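Local coordinates for uncharacterized protein SCO6318 (Streptomyces coelicolor A3, PDB 2QZ7), which is of uncharacterised function but belongs to the TerD family, whose name comes from tellurium resistance, and carries bound sodium ions in its beta-sandwich domain, at residues V28-W32 with H43-I47; H119-D123 with V147-A153; F144-A148 with E170-G174. Residues are numbered along the deposited sequence.

Contact 1. Residues V28-W32 with H43-I47; sequences VRLKW and HLDII. With NA (sodium ion), chain D; NA (sodium ion), chain C.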
loop_
_atom_site.group_PDB
_atom_site.type_symbol
_atom_site.label_atom_id
_atom_site.label_comp_id
_atom_site.label_asym_id
_atom_site.label_seq_id
_atom_site.Cartn_x
_atom_site.Cartn_y
_atom_site.Cartn_z
ATOM N N VAL A 28 -3.541 7.459 -0.628
ATOM C CA VAL A 28 -2.310 7.058 -0.036
ATOM C C VAL A 28 -1.219 7.745 -0.853
ATOM O O VAL A 28 -1.178 7.639 -2.078
ATOM C CB VAL A 28 -2.147 5.526 -0.091
ATOM C CG1 VAL A 28 -0.806 5.086 0.517
ATOM C CG2 VAL A 28 -3.321 4.844 0.640
ATOM N N ARG A 29 -0.357 8.486 -0.177
ATOM C CA ARG A 29 0.771 9.160 -0.872
ATOM C C ARG A 29 2.060 8.670 -0.265
ATOM O O ARG A 29 2.148 8.490 0.971
ATOM C CB ARG A 29 0.671 10.688 -0.703
ATOM C CG ARG A 29 -0.456 11.346 -1.495
ATOM C CD ARG A 29 -0.673 12.815 -1.026
ATOM N NE ARG A 29 -1.340 12.786 0.277
ATOM C CZ ARG A 29 -1.537 13.836 1.070
ATOM N NH1 ARG A 29 -1.114 15.027 0.712
ATOM N NH2 ARG A 29 -2.181 13.687 2.225
ATOM N N LEU A 30 3.073 8.512 -1.121
ATOM C CA LEU A 30 4.342 7.924 -0.721
ATOM C C LEU A 30 5.532 8.790 -1.188
ATOM O O LEU A 30 5.522 9.283 -2.321
ATOM C CB LEU A 30 4.439 6.526 -1.351
ATOM C CG LEU A 30 5.792 5.795 -1.309
ATOM C CD1 LEU A 30 6.146 5.484 0.142
ATOM C CD2 LEU A 30 5.640 4.490 -2.116
ATOM N N LYS A 31 6.511 9.019 -0.300
ATOM C CA LYS A 31 7.758 9.731 -0.657
ATOM C C LYS A 31 8.942 8.866 -0.271
ATOM O O LYS A 31 8.818 8.016 0.608
ATOM C CB LYS A 31 7.839 11.090 0.084
ATOM C CG LYS A 31 7.847 10.975 1.619
ATOM C CD LYS A 31 8.030 12.356 2.281
ATOM C CE LYS A 31 8.141 12.229 3.806
ATOM N NZ LYS A 31 8.580 13.519 4.476
ATOM N N TRP A 32 10.081 9.100 -0.923
ATOM C CA TRP A 32 11.376 8.502 -0.601
ATOM C C TRP A 32 12.498 9.174 -1.387
ATOM O O TRP A 32 12.275 9.745 -2.462
ATOM C CB TRP A 32 11.381 6.982 -0.838
ATOM C CG TRP A 32 11.436 6.505 -2.287
ATOM C CD1 TRP A 32 12.569 6.144 -3.012
ATOM C CD2 TRP A 32 10.319 6.257 -3.142
ATOM N NE1 TRP A 32 12.195 5.690 -4.264
ATOM C CE2 TRP A 32 10.828 5.761 -4.374
ATOM C CE3 TRP A 32 8.913 6.389 -2.980
ATOM C CZ2 TRP A 32 9.988 5.410 -5.452
ATOM C CZ3 TRP A 32 8.085 6.036 -4.032
ATOM C CH2 TRP A 32 8.627 5.555 -5.265
ATOM N N HIS A 43 13.404 1.686 -6.081
ATOM C CA HIS A 43 12.101 1.518 -6.693
ATOM C C HIS A 43 11.141 0.982 -5.629
ATOM O O HIS A 43 11.267 -0.168 -5.174
ATOM C CB HIS A 43 12.148 0.584 -7.904
ATOM C CG HIS A 43 10.829 0.444 -8.608
ATOM N ND1 HIS A 43 10.688 -0.229 -9.800
ATOM C CD2 HIS A 43 9.580 0.843 -8.256
ATOM C CE1 HIS A 43 9.421 -0.206 -10.176
ATOM N NE2 HIS A 43 8.725 0.428 -9.244
ATOM N N LEU A 44 10.235 1.865 -5.206
ATOM C CA LEU A 44 9.165 1.557 -4.242
ATOM C C LEU A 44 7.844 1.702 -4.942
ATOM O O LEU A 44 7.691 2.546 -5.830
ATOM C CB LEU A 44 9.145 2.487 -3.025
ATOM C CG LEU A 44 10.141 2.187 -1.886
ATOM C CD1 LEU A 44 11.640 2.359 -2.328
ATOM C CD2 LEU A 44 9.828 3.037 -0.676
ATOM N N ASP A 45 6.915 0.825 -4.564
ATOM C CA ASP A 45 5.552 0.816 -5.108
ATOM C C ASP A 45 4.544 0.795 -4.007
ATOM O O ASP A 45 4.623 -0.041 -3.072
ATOM C CB ASP A 45 5.286 -0.441 -5.944
ATOM C CG ASP A 45 5.991 -0.406 -7.307
ATOM O OD1 ASP A 45 6.224 0.692 -7.867
ATOM O OD2 ASP A 45 6.312 -1.501 -7.835
ATOM N N ILE A 46 3.544 1.666 -4.141
ATOM C CA ILE A 46 2.294 1.456 -3.394
ATOM C C ILE A 46 1.572 0.296 -4.079
ATOM O O ILE A 46 1.424 0.275 -5.322
ATOM C CB ILE A 46 1.357 2.688 -3.429
ATOM C CG1 ILE A 46 2.049 3.958 -2.841
ATOM C CG2 ILE A 46 0.040 2.375 -2.610
ATOM C CD1 ILE A 46 1.183 5.288 -3.077
ATOM N N ILE A 47 1.100 -0.650 -3.279
ATOM C CA ILE A 47 0.371 -1.809 -3.810
ATOM C C ILE A 47 -0.870 -1.987 -2.973
ATOM O O ILE A 47 -0.784 -1.917 -1.759
ATOM C CB ILE A 47 1.239 -3.114 -3.687
ATOM C CG1 ILE A 47 2.580 -2.965 -4.465
ATOM C CG2 ILE A 47 0.440 -4.307 -4.188
ATOM C CD1 ILE A 47 3.539 -4.205 -4.279
HETATM NA NA NA D . 6.709 3.062 -7.925
HETATM NA NA NA C . 11.912 11.676 -3.633
HETATM O O HOH W 1 10.227 11.919 -2.116
HETATM O O HOH W 2 6.598 2.795 -10.093
#
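Strands 26-31 and 44-52 belong to the two facing antiparallel sheets of the TerD beta-sandwich, and residues V28-W32 and H43-I47 meet across its interior. The short segments run nearly antiparallel, at 170°, with axes 8.3 Å apart at closest approach; this is face-to-face packing, and the backbone of strand 26-31 pairs instead with strands 91-95 and 129-134 of its own sheet. V28, L30 and W32 point toward L44 and I46, whereas R29 and K31 turn away. The I46 side chain (m, t) extends across the gap so that its CD1 lies 4.1 Å from V28 CG1 and 3.5 Å from V28 O. L30, in the t, p rotamer, reaches between I46 and L44, its CD2 being 3.7 Å from I46 CG1 and 4.1 Å from L44 CB. V109, V111 and I113 of strand 104-113 continue this apolar layer.

W32 closes one end. With chi1 at 75° (p), its indole lies against strand 44-52, and NE1 donates to the carbonyl of H42. The CB of L44 sits 3.6 Å from the centroid of the six-membered ring and 3° off its normal, a CH-pi contact. At this end the chain also binds metal. W32 O holds one sodium with G84 and G86; the second is bound by L44 O, D45 OD1, S81 and E91. D45 points away from strand 26-31, its OD2 hydrogen-bonded to H114, while H43 NE2 donates to the metal-bound D45 OD1 at 2.9 Å.

Contact 2. Residues H119-D123 with V147-A153; sequences HKTFD and VAGATAA. With NA (sodium ion), chain E.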
loop_
_atom_site.group_PDB
_atom_site.type_symbol
_atom_site.label_atom_id
_atom_site.label_comp_id
_atom_site.label_asym_id
_atom_site.label_seq_id
_atom_site.Cartn_x
_atom_site.Cartn_y
_atom_site.Cartn_z
ATOM N N HIS A 119 19.129 -7.406 -1.547
ATOM C CA HIS A 119 18.272 -7.292 -0.354
ATOM C C HIS A 119 18.178 -5.858 0.183
ATOM O O HIS A 119 19.163 -5.314 0.683
ATOM C CB HIS A 119 18.723 -8.273 0.751
ATOM C CG HIS A 119 17.972 -8.136 2.048
ATOM N ND1 HIS A 119 16.652 -8.513 2.198
ATOM C CD2 HIS A 119 18.366 -7.667 3.255
ATOM C CE1 HIS A 119 16.265 -8.281 3.439
ATOM N NE2 HIS A 119 17.289 -7.766 4.101
ATOM N N LYS A 120 16.988 -5.256 0.087
ATOM C CA LYS A 120 16.842 -3.840 0.441
ATOM C C LYS A 120 15.612 -3.576 1.330
ATOM O O LYS A 120 14.493 -3.965 1.005
ATOM C CB LYS A 120 16.820 -2.999 -0.836
ATOM C CG LYS A 120 16.884 -1.495 -0.650
ATOM C CD LYS A 120 16.565 -0.764 -1.962
ATOM C CE LYS A 120 17.784 -0.771 -2.909
ATOM N NZ LYS A 120 17.483 -0.078 -4.222
ATOM N N THR A 121 15.843 -2.924 2.467
ATOM C CA THR A 121 14.786 -2.694 3.455
ATOM C C THR A 121 14.473 -1.187 3.563
ATOM O O THR A 121 15.148 -0.364 2.946
ATOM C CB THR A 121 15.200 -3.231 4.825
ATOM O OG1 THR A 121 16.252 -2.412 5.343
ATOM C CG2 THR A 121 15.704 -4.699 4.740
ATOM N N PHE A 122 13.455 -0.845 4.356
ATOM C CA PHE A 122 13.049 0.542 4.588
ATOM C C PHE A 122 14.140 1.360 5.266
ATOM O O PHE A 122 14.210 2.593 5.071
ATOM C CB PHE A 122 11.732 0.607 5.381
ATOM C CG PHE A 122 10.527 0.231 4.565
ATOM C CD1 PHE A 122 9.922 1.163 3.727
ATOM C CD2 PHE A 122 9.998 -1.064 4.622
ATOM C CE1 PHE A 122 8.810 0.801 2.941
ATOM C CE2 PHE A 122 8.910 -1.443 3.865
ATOM C CZ PHE A 122 8.282 -0.493 3.012
ATOM N N ASP A 123 14.976 0.673 6.046
ATOM C CA ASP A 123 16.138 1.278 6.729
ATOM C C ASP A 123 17.247 1.691 5.769
ATOM O O ASP A 123 17.985 2.620 6.067
ATOM C CB ASP A 123 16.719 0.345 7.795
ATOM C CG ASP A 123 17.524 1.095 8.837
ATOM O OD1 ASP A 123 16.971 2.074 9.404
ATOM O OD2 ASP A 123 18.704 0.740 9.073
ATOM N N VAL A 147 9.198 -0.956 10.938
ATOM C CA VAL A 147 9.426 -2.023 9.983
ATOM C C VAL A 147 10.732 -1.766 9.209
ATOM O O VAL A 147 10.818 -2.061 8.009
ATOM C CB VAL A 147 8.176 -2.248 9.014
ATOM C CG1 VAL A 147 6.986 -2.793 9.801
ATOM C CG2 VAL A 147 7.777 -0.964 8.242
ATOM N N ALA A 148 11.741 -1.234 9.914
ATOM C CA ALA A 148 13.052 -0.890 9.330
ATOM C C ALA A 148 13.713 -2.060 8.605
ATOM O O ALA A 148 14.325 -1.863 7.549
ATOM C CB ALA A 148 14.009 -0.330 10.402
ATOM N N GLY A 149 13.579 -3.269 9.169
ATOM C CA GLY A 149 14.146 -4.483 8.569
ATOM C C GLY A 149 13.367 -5.140 7.424
ATOM O O GLY A 149 13.824 -6.123 6.850
ATOM N N ALA A 150 12.206 -4.586 7.066
ATOM C CA ALA A 150 11.302 -5.214 6.103
ATOM C C ALA A 150 11.591 -4.790 4.671
ATOM O O ALA A 150 12.018 -3.670 4.431
ATOM C CB ALA A 150 9.826 -4.898 6.457
ATOM N N THR A 151 11.294 -5.676 3.720
ATOM C CA THR A 151 11.395 -5.366 2.288
ATOM C C THR A 151 10.077 -4.787 1.758
ATOM O O THR A 151 10.013 -4.115 0.724
ATOM C CB THR A 151 11.681 -6.631 1.530
ATOM O OG1 THR A 151 10.636 -7.576 1.797
ATOM C CG2 THR A 151 13.064 -7.213 1.966
ATOM N N ALA A 152 9.020 -5.049 2.501
ATOM C CA ALA A 152 7.694 -4.615 2.134
ATOM C C ALA A 152 6.880 -4.490 3.424
ATOM O O ALA A 152 7.243 -5.094 4.445
ATOM C CB ALA A 152 7.048 -5.610 1.136
ATOM N N ALA A 153 5.812 -3.700 3.387
ATOM C CA ALA A 153 4.945 -3.495 4.567
ATOM C C ALA A 153 3.518 -3.129 4.223
ATOM O O ALA A 153 3.280 -2.268 3.378
ATOM C CB ALA A 153 5.531 -2.419 5.490
HETATM NA NA NA E . 13.601 4.583 5.580
HETATM O O HOH W 3 12.592 3.843 7.380
#
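A sodium-binding loop docks here on a type I beta turn, V147-A150, that leads into strand 152-160. Residues H119-D123 follow strand 104-113, and F122 O binds the ion at 2.1 Å, with V125, T128 and a water as further ligands. Two turn carbonyls receive the loop: A148 O accepts from T121 OG1 (3.0 Å) and from D123 N (3.0 Å), while A150 O accepts from F122 N (3.2 Å) and also meets T121 CA in a CA-H...O contact of 3.1 Å. The turn is closed by its own bond, A150 N to V147 O (3.0 Å).

The F122 ring is buried beneath these bonds. Its CE2 lies 3.9 Å from A153 CB, its CD2 is 4.2 Å from V147 CG2, and F144 stacks on it. T151 and A152 form a classic beta bulge facing F175, and T151 OG1 is hydrogen-bonded to S177 O; on the loop side, T151 CG2 touches H119 CE1 at 3.7 Å.

Main-chain carbonyls thus dominate the polar chemistry, and F122 combines three roles, so one residue joins the loop to the turn through its amide, to the core through its ring and to the ion through its carbonyl.

Contact 3. Residues F144-A148 with E170-G174; sequences FERVA and EAVRG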
loop_
_atom_site.group_PDB
_atom_site.type_symbol
_atom_site.label_atom_id
_atom_site.label_comp_id
_atom_site.label_asym_id
_atom_site.label_seq_id
_atom_site.Cartn_x
_atom_site.Cartn_y
_atom_site.Cartn_z
ATOM N N PHE A 144 7.968 4.316 8.517
ATOM C CA PHE A 144 8.380 2.903 8.443
ATOM C C PHE A 144 9.460 2.499 9.456
ATOM O O PHE A 144 10.168 1.490 9.262
ATOM C CB PHE A 144 8.810 2.506 7.023
ATOM C CG PHE A 144 7.751 2.760 5.950
ATOM C CD1 PHE A 144 6.766 1.808 5.683
ATOM C CD2 PHE A 144 7.768 3.940 5.206
ATOM C CE1 PHE A 144 5.802 2.012 4.687
ATOM C CE2 PHE A 144 6.817 4.173 4.213
ATOM C CZ PHE A 144 5.834 3.198 3.948
ATOM N N GLU A 145 9.561 3.268 10.543
ATOM C CA GLU A 145 10.553 3.020 11.573
ATOM C C GLU A 145 10.319 1.673 12.239
ATOM O O GLU A 145 11.268 0.966 12.567
ATOM C CB GLU A 145 10.545 4.141 12.611
ATOM C CG GLU A 145 10.984 5.507 12.047
ATOM C CD GLU A 145 9.803 6.420 11.660
ATOM O OE1 GLU A 145 8.647 5.926 11.494
ATOM O OE2 GLU A 145 10.054 7.649 11.535
ATOM N N ARG A 146 9.051 1.310 12.406
ATOM C CA ARG A 146 8.686 0.067 13.065
ATOM C C ARG A 146 8.995 -1.169 12.232
ATOM O O ARG A 146 9.028 -2.285 12.754
ATOM C CB ARG A 146 7.205 0.091 13.422
ATOM C CG ARG A 146 6.928 0.816 14.735
ATOM C CD ARG A 146 5.434 0.981 14.958
ATOM N NE ARG A 146 4.768 1.751 13.891
ATOM C CZ ARG A 146 3.451 1.784 13.736
ATOM N NH1 ARG A 146 2.679 1.090 14.563
ATOM N NH2 ARG A 146 2.901 2.515 12.784
ATOM N N VAL A 147 9.198 -0.956 10.938
ATOM C CA VAL A 147 9.426 -2.023 9.983
ATOM C C VAL A 147 10.732 -1.766 9.209
ATOM O O VAL A 147 10.818 -2.061 8.009
ATOM C CB VAL A 147 8.176 -2.248 9.014
ATOM C CG1 VAL A 147 6.986 -2.793 9.801
ATOM C CG2 VAL A 147 7.777 -0.964 8.242
ATOM N N ALA A 148 11.741 -1.234 9.914
ATOM C CA ALA A 148 13.052 -0.890 9.330
ATOM C C ALA A 148 13.713 -2.060 8.605
ATOM O O ALA A 148 14.325 -1.863 7.549
ATOM C CB ALA A 148 14.009 -0.330 10.402
ATOM N N GLU A 170 -5.228 1.204 11.114
ATOM C CA GLU A 170 -3.803 1.182 10.937
ATOM C C GLU A 170 -3.362 -0.286 10.900
ATOM O O GLU A 170 -3.749 -1.076 11.752
ATOM C CB GLU A 170 -3.112 1.916 12.074
ATOM C CG GLU A 170 -1.654 2.235 11.792
ATOM C CD GLU A 170 -0.909 2.683 13.026
ATOM O OE1 GLU A 170 0.121 2.047 13.353
ATOM O OE2 GLU A 170 -1.365 3.640 13.686
ATOM N N ALA A 171 -2.568 -0.656 9.897
ATOM C CA ALA A 171 -2.130 -2.037 9.804
ATOM C C ALA A 171 -0.700 -2.065 9.287
ATOM O O ALA A 171 -0.410 -2.591 8.199
ATOM C CB ALA A 171 -3.085 -2.860 8.922
ATOM N N VAL A 172 0.198 -1.475 10.072
ATOM C CA VAL A 172 1.621 -1.417 9.715
ATOM C C VAL A 172 2.285 -2.718 10.157
ATOM O O VAL A 172 2.443 -2.971 11.347
ATOM C CB VAL A 172 2.326 -0.206 10.376
ATOM C CG1 VAL A 172 3.844 -0.166 10.016
ATOM C CG2 VAL A 172 1.644 1.084 9.978
ATOM N N ARG A 173 2.683 -3.541 9.194
ATOM C CA ARG A 173 3.243 -4.868 9.489
ATOM C C ARG A 173 4.319 -5.138 8.449
ATOM O O ARG A 173 4.088 -4.938 7.254
ATOM C CB ARG A 173 2.128 -5.924 9.402
ATOM C CG ARG A 173 2.539 -7.416 9.574
ATOM C CD ARG A 173 1.301 -8.313 9.265
ATOM N NE ARG A 173 1.567 -9.736 9.025
ATOM C CZ ARG A 173 0.763 -10.555 8.324
ATOM N NH1 ARG A 173 -0.349 -10.087 7.753
ATOM N NH2 ARG A 173 1.073 -11.852 8.176
ATOM N N GLY A 174 5.492 -5.575 8.891
ATOM C CA GLY A 174 6.590 -5.833 7.966
ATOM C C GLY A 174 6.572 -7.223 7.337
ATOM O O GLY A 174 6.100 -8.176 7.949
#
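A salt bridge and a small apolar patch join the F144-A148 loop to the edge strand 166-175 on the surface of the TerD beta-sandwich. R146 carries the polar part. Its NH1 and NH2 both donate to E170 OE1, at 3.0 and 2.9 Å, so that a single carboxylate oxygen, near the guanidinium plane, takes a forked pair of charged hydrogen bonds. NH2 also has a salt bridge to D142, at the end of strand 137-142; the arginine therefore joins two acids, E170 of the edge strand and D142 just before its own loop. V172 CB lies over one face of the guanidinium, and V172 CG2 comes within 3.4 Å of R146 NH2, so the charged group rests on an aliphatic side chain while its edge meets E170.

The backbone of the loop satisfies itself in part: V147 N donates to F144 O at 3.1 Å, and A148 N makes a weak bond of 3.5 Å to E145 O. The carbonyl of A148 is taken by T121 OG1 and D123 N, and F144 N is bonded to D142. On the strand, R173 points away from the loop, its NH1 held by S188 O.

V147 provides the apolar part, with CG1 4.1 Å from V172 CG1 and 3.3 Å from G174 N. A CB on G174 would point toward the loop and come tightly against V147 CG1. Strand 166-175 pairs on its inner side with strand 152-160, through A171 with V155 and R173 with T154, and the loop that joins strand 137-142 to strand 152-160 packs beside it.

How the contacts relate
Contact 1 belongs to the core, where the two sheets face each other through aliphatic side chains and an indole; contact 2 is partly buried and contact 3 lies at the surface. Their polar chemistry shifts accordingly: sodium coordination at one end of the apolar layer in contact 1, main-chain carbonyl hydrogen bonds beside another sodium in contact 2, a charged pair in contact 3. Contacts 2 and 3 share V147 and A148 and touch directly, through F122 against F144 and A153 CB against R173 O (3.4 Å). Strands 44-52, 152-160 and 166-175, one from each contact, lie in the same sheet, but contact 1 touches neither of the others.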